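Local coordinates for type III effector HopU1 (Pseudomonas syringae pv. tomato, PDB 3U0J), which probably transfers ADP-ribose from NAD+ to arginine side chains of target proteins as a type III effector acting in plant immunity, at residues 161-173 / 198-210. Residues are numbered along the deposited sequence; the frame is centred on the assembly and turned at random.
Sequences VAAFRGTVYRGIR and MSTTRIKDSAQVF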
loop_
_atom_site.group_PDB
_atom_site.type_symbol
_atom_site.label_atom_id
_atom_site.label_comp_id
_atom_site.label_asym_id
_atom_site.label_seq_id
_atom_site.Cartn_x
_atom_site.Cartn_y
_atom_site.Cartn_z
ATOM N N VAL A 161 -8.937 -4.516 -14.481
ATOM C CA VAL A 161 -8.421 -5.075 -15.718
ATOM C C VAL A 161 -7.528 -6.286 -15.474
ATOM O O VAL A 161 -7.397 -7.154 -16.337
ATOM C CB VAL A 161 -7.686 -3.997 -16.572
ATOM C CG1 VAL A 161 -6.815 -3.117 -15.708
ATOM C CG2 VAL A 161 -6.847 -4.636 -17.655
ATOM N N ALA A 162 -6.930 -6.363 -14.294
ATOM C CA ALA A 162 -5.831 -7.304 -14.085
ATOM C C ALA A 162 -5.692 -7.727 -12.633
ATOM O O ALA A 162 -4.576 -7.858 -12.124
ATOM C CB ALA A 162 -4.506 -6.685 -14.576
ATOM N N ALA A 163 -6.818 -7.942 -11.969
ATOM C CA ALA A 163 -6.801 -8.410 -10.596
ATOM C C ALA A 163 -5.777 -9.530 -10.369
ATOM O O ALA A 163 -5.474 -10.314 -11.262
ATOM C CB ALA A 163 -8.180 -8.865 -10.197
ATOM N N PHE A 164 -5.237 -9.602 -9.167
ATOM C CA PHE A 164 -4.296 -10.652 -8.848
ATOM C C PHE A 164 -4.976 -11.575 -7.866
ATOM O O PHE A 164 -5.694 -11.127 -6.965
ATOM C CB PHE A 164 -3.005 -10.077 -8.249
ATOM C CG PHE A 164 -2.074 -11.118 -7.684
ATOM C CD1 PHE A 164 -1.047 -11.635 -8.446
ATOM C CD2 PHE A 164 -2.228 -11.578 -6.391
ATOM C CE1 PHE A 164 -0.195 -12.593 -7.927
ATOM C CE2 PHE A 164 -1.375 -12.536 -5.861
ATOM C CZ PHE A 164 -0.361 -13.044 -6.629
ATOM N N ARG A 165 -4.774 -12.867 -8.080
ATOM C CA ARG A 165 -5.215 -13.874 -7.149
ATOM C C ARG A 165 -4.032 -14.821 -6.995
ATOM O O ARG A 165 -3.280 -15.046 -7.938
ATOM C CB ARG A 165 -6.486 -14.565 -7.656
ATOM C CG ARG A 165 -6.263 -15.730 -8.597
ATOM C CD ARG A 165 -7.548 -16.106 -9.330
ATOM N NE ARG A 165 -7.672 -15.387 -10.597
ATOM C CZ ARG A 165 -7.590 -15.949 -11.804
ATOM N NH1 ARG A 165 -7.401 -17.260 -11.927
ATOM N NH2 ARG A 165 -7.707 -15.194 -12.890
ATOM N N GLY A 166 -3.819 -15.323 -5.787
ATOM C CA GLY A 166 -2.639 -16.127 -5.536
ATOM C C GLY A 166 -1.963 -15.812 -4.222
ATOM O O GLY A 166 -2.510 -15.112 -3.379
ATOM N N THR A 167 -0.757 -16.330 -4.054
ATOM C CA THR A 167 -0.046 -16.213 -2.792
ATOM C C THR A 167 0.954 -15.067 -2.826
ATOM O O THR A 167 1.710 -14.917 -3.783
ATOM C CB THR A 167 0.670 -17.542 -2.422
ATOM O OG1 THR A 167 -0.312 -18.544 -2.124
ATOM C CG2 THR A 167 1.571 -17.352 -1.216
ATOM N N VAL A 168 0.932 -14.252 -1.777
ATOM C CA VAL A 168 1.891 -13.182 -1.605
ATOM C C VAL A 168 2.349 -13.277 -0.174
ATOM O O VAL A 168 1.769 -14.044 0.605
ATOM C CB VAL A 168 1.257 -11.817 -1.797
ATOM C CG1 VAL A 168 0.807 -11.641 -3.227
ATOM C CG2 VAL A 168 0.089 -11.640 -0.837
ATOM N N TYR A 169 3.372 -12.490 0.170
ATOM C CA TYR A 169 4.033 -12.579 1.462
ATOM C C TYR A 169 4.244 -11.198 2.074
ATOM O O TYR A 169 4.288 -10.196 1.362
ATOM C CB TYR A 169 5.380 -13.292 1.324
ATOM C CG TYR A 169 5.286 -14.676 0.710
ATOM C CD1 TYR A 169 5.078 -15.810 1.503
ATOM C CD2 TYR A 169 5.405 -14.850 -0.666
ATOM C CE1 TYR A 169 4.981 -17.062 0.937
ATOM C CE2 TYR A 169 5.318 -16.103 -1.241
ATOM C CZ TYR A 169 5.103 -17.202 -0.440
ATOM O OH TYR A 169 5.027 -18.433 -1.044
ATOM N N ARG A 170 4.374 -11.172 3.401
ATOM C CA ARG A 170 4.574 -9.962 4.193
ATOM C C ARG A 170 5.545 -10.317 5.283
ATOM O O ARG A 170 5.421 -11.372 5.900
ATOM C CB ARG A 170 3.293 -9.575 4.919
ATOM C CG ARG A 170 2.465 -8.529 4.263
ATOM C CD ARG A 170 2.874 -7.148 4.702
ATOM N NE ARG A 170 2.224 -6.709 5.933
ATOM C CZ ARG A 170 2.435 -5.507 6.467
ATOM N NH1 ARG A 170 3.274 -4.646 5.854
ATOM N NH2 ARG A 170 1.818 -5.173 7.608
ATOM N N GLY A 171 6.483 -9.424 5.556
ATOM C CA GLY A 171 7.374 -9.609 6.676
ATOM C C GLY A 171 7.180 -8.461 7.631
ATOM O O GLY A 171 7.171 -7.306 7.213
ATOM N N ILE A 172 7.028 -8.786 8.908
ATOM C CA ILE A 172 6.826 -7.815 9.973
ATOM C C ILE A 172 7.871 -8.081 11.058
ATOM O O ILE A 172 8.317 -9.216 11.216
ATOM C CB ILE A 172 5.378 -7.957 10.543
ATOM C CG1 ILE A 172 4.392 -7.265 9.623
ATOM C CG2 ILE A 172 5.227 -7.347 11.914
ATOM C CD1 ILE A 172 4.885 -5.892 9.190
ATOM N N ARG A 173 8.272 -7.045 11.790
ATOM C CA ARG A 173 9.121 -7.200 12.979
ATOM C C ARG A 173 8.347 -6.759 14.242
ATOM O O ARG A 173 7.875 -5.621 14.329
ATOM C CB ARG A 173 10.398 -6.374 12.827
ATOM C CG ARG A 173 11.392 -6.547 13.957
ATOM C CD ARG A 173 12.558 -5.583 13.794
ATOM N NE ARG A 173 13.426 -5.602 14.961
ATOM C CZ ARG A 173 14.477 -6.401 15.099
ATOM N NH1 ARG A 173 14.800 -7.247 14.124
ATOM N NH2 ARG A 173 15.203 -6.354 16.215
ATOM N N MET A 198 -2.655 -2.440 2.562
ATOM C CA MET A 198 -1.656 -3.483 2.789
ATOM C C MET A 198 -0.730 -3.680 1.605
ATOM O O MET A 198 -1.148 -3.685 0.436
ATOM C CB MET A 198 -2.267 -4.821 3.173
ATOM C CG MET A 198 -1.260 -5.684 3.938
ATOM S SD MET A 198 -1.787 -7.369 4.229
ATOM C CE MET A 198 -2.994 -7.133 5.510
ATOM N N SER A 199 0.546 -3.834 1.916
ATOM C CA SER A 199 1.559 -3.979 0.892
ATOM C C SER A 199 2.174 -5.342 1.053
ATOM O O SER A 199 2.534 -5.742 2.158
ATOM C CB SER A 199 2.622 -2.902 1.057
ATOM O OG SER A 199 3.696 -3.133 0.173
ATOM N N THR A 200 2.292 -6.068 -0.042
ATOM C CA THR A 200 2.738 -7.451 0.033
ATOM C C THR A 200 3.661 -7.743 -1.140
ATOM O O THR A 200 3.733 -6.953 -2.081
ATOM C CB THR A 200 1.530 -8.421 -0.010
ATOM O OG1 THR A 200 0.973 -8.451 -1.337
ATOM C CG2 THR A 200 0.446 -7.998 1.000
ATOM N N THR A 201 4.367 -8.865 -1.102
ATOM C CA THR A 201 5.252 -9.184 -2.215
ATOM C C THR A 201 5.048 -10.608 -2.703
ATOM O O THR A 201 4.794 -11.501 -1.913
ATOM C CB THR A 201 6.726 -8.968 -1.852
ATOM O OG1 THR A 201 7.538 -9.286 -2.982
ATOM C CG2 THR A 201 7.107 -9.872 -0.739
ATOM N N ARG A 202 5.149 -10.809 -4.011
ATOM C CA ARG A 202 5.076 -12.154 -4.575
ATOM C C ARG A 202 6.298 -13.021 -4.233
ATOM O O ARG A 202 6.224 -14.251 -4.241
ATOM C CB ARG A 202 4.932 -12.074 -6.083
ATOM C CG ARG A 202 3.514 -11.946 -6.558
ATOM C CD ARG A 202 3.484 -11.850 -8.079
ATOM N NE ARG A 202 3.800 -10.492 -8.500
ATOM C CZ ARG A 202 3.375 -9.950 -9.637
ATOM N NH1 ARG A 202 2.623 -10.671 -10.470
ATOM N NH2 ARG A 202 3.695 -8.689 -9.932
ATOM N N ILE A 203 7.415 -12.372 -3.932
ATOM C CA ILE A 203 8.671 -13.067 -3.732
ATOM C C ILE A 203 8.959 -13.339 -2.250
ATOM O O ILE A 203 9.217 -12.407 -1.470
ATOM C CB ILE A 203 9.825 -12.249 -4.329
ATOM C CG1 ILE A 203 9.431 -11.683 -5.703
ATOM C CG2 ILE A 203 11.081 -13.087 -4.414
ATOM C CD1 ILE A 203 10.306 -10.484 -6.158
ATOM N N LYS A 204 8.930 -14.619 -1.872
ATOM C CA LYS A 204 9.224 -15.018 -0.505
ATOM C C LYS A 204 10.461 -14.321 0.051
ATOM O O LYS A 204 10.440 -13.817 1.169
ATOM C CB LYS A 204 9.375 -16.531 -0.388
ATOM C CG LYS A 204 8.150 -17.207 0.170
ATOM C CD LYS A 204 8.301 -18.724 0.298
ATOM C CE LYS A 204 8.837 -19.130 1.667
ATOM N NZ LYS A 204 8.824 -20.624 1.866
ATOM N N ASP A 205 11.541 -14.278 -0.718
ATOM C CA ASP A 205 12.758 -13.663 -0.195
ATOM C C ASP A 205 12.570 -12.210 0.209
ATOM O O ASP A 205 13.190 -11.737 1.164
ATOM C CB ASP A 205 13.915 -13.788 -1.181
ATOM C CG ASP A 205 14.545 -15.168 -1.153
ATOM O OD1 ASP A 205 14.175 -15.968 -0.260
ATOM O OD2 ASP A 205 15.401 -15.459 -2.020
ATOM N N SER A 206 11.708 -11.504 -0.514
ATOM C CA SER A 206 11.548 -10.071 -0.303
ATOM C C SER A 206 10.859 -9.709 1.024
ATOM O O SER A 206 10.992 -8.594 1.525
ATOM C CB SER A 206 10.833 -9.444 -1.499
ATOM O OG SER A 206 11.602 -9.616 -2.684
ATOM N N ALA A 207 10.129 -10.652 1.603
ATOM C CA ALA A 207 9.480 -10.392 2.878
ATOM C C ALA A 207 10.525 -10.371 3.984
ATOM O O ALA A 207 10.278 -9.863 5.089
ATOM C CB ALA A 207 8.435 -11.434 3.154
ATOM N N GLN A 208 11.694 -10.926 3.673
ATOM C CA GLN A 208 12.831 -10.943 4.591
ATOM C C GLN A 208 12.529 -11.491 5.977
ATOM O O GLN A 208 12.885 -10.864 6.979
ATOM C CB GLN A 208 13.413 -9.550 4.739
ATOM C CG GLN A 208 13.879 -8.935 3.450
ATOM C CD GLN A 208 14.657 -7.680 3.711
ATOM O OE1 GLN A 208 14.148 -6.559 3.521
ATOM N NE2 GLN A 208 15.899 -7.847 4.195
ATOM N N VAL A 209 11.908 -12.670 6.022
ATOM C CA VAL A 209 11.480 -13.268 7.274
ATOM C C VAL A 209 11.921 -14.700 7.367
ATOM O O VAL A 209 12.335 -15.161 8.429
ATOM C CB VAL A 209 9.959 -13.371 7.363
ATOM C CG1 VAL A 209 9.490 -12.956 8.743
ATOM C CG2 VAL A 209 9.286 -12.579 6.255
ATOM N N PHE A 210 11.794 -15.413 6.256
ATOM C CA PHE A 210 11.862 -16.866 6.284
ATOM C C PHE A 210 13.227 -17.461 6.585
ATOM O O PHE A 210 13.343 -18.390 7.384
ATOM C CB PHE A 210 11.310 -17.445 5.002
ATOM C CG PHE A 210 9.827 -17.397 4.930
ATOM C CD1 PHE A 210 9.191 -16.457 4.153
ATOM C CD2 PHE A 210 9.065 -18.286 5.661
ATOM C CE1 PHE A 210 7.826 -16.412 4.098
ATOM C CE2 PHE A 210 7.695 -18.256 5.602
ATOM C CZ PHE A 210 7.074 -17.318 4.825
HETATM O O HOH W 1 3.930 -15.844 -5.100
#
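Tyr-169 and Thr-201 pair through their backbones: Tyr-169 N gives to Thr-201 O (2.7 Å), and Thr-201 N gives back to Tyr-169 O. This is a single antiparallel hydrogen-bonded bridge, because strands 167-172 and 199-201 run at 115° to each other and separate at once into different sheets. One step along, a water donates to both Thr-167 O and Arg-202 O. The side chain of Arg-170 leaves its CB pointing away from 198-210, but successive bends, chi2 -89° and chi3 -86°, fold the chain back. CG passes across Thr-200 CG2 at about a right angle (3.9 Å), CD lies against the carbonyl of Ser-199, and NE has Met-198 CG over a face of the guanidinium (4.1 Å). At the tip, NE and NH1 stay at van der Waals range from Ser-199 O (both 3.9 Å). Ile-172 CD1 also packs on a guanidinium face. The Tyr-169 ring lies on the other face of strand 167-172 from Arg-170: Arg-202 O meets its edge in plane, Lys-204 lays its aliphatic chain over one face, and the Phe-210 ring stands at about a right angle, CE1 3.8 Å from Tyr-169 CD1. Gly-171 lets the chain come close, its CA-H meeting Ala-207 O (CA to O 3.3 Å). Val-168 CG2 packs on Thr-200, whose OG1 bonds to Ile-242 O. Thr-201 OG1 accepts from Ile-203 N in an ST turn and also bonds to Glu-239 O. Arg-170 and the Ser-Thr-Thr run 199-201 would correspond to the Arg and Ser elements of the R-S-E signature, as in relatives, with Glu-239 and Glu-241 as the likely Glu-X-Glu part; Ser-199 OG bonds weakly to Glu-241. The chemistry implies that backbone bonds fix the strand junction while packing positions Arg-170, consistent with its lining the NAD+ site, as in relatives.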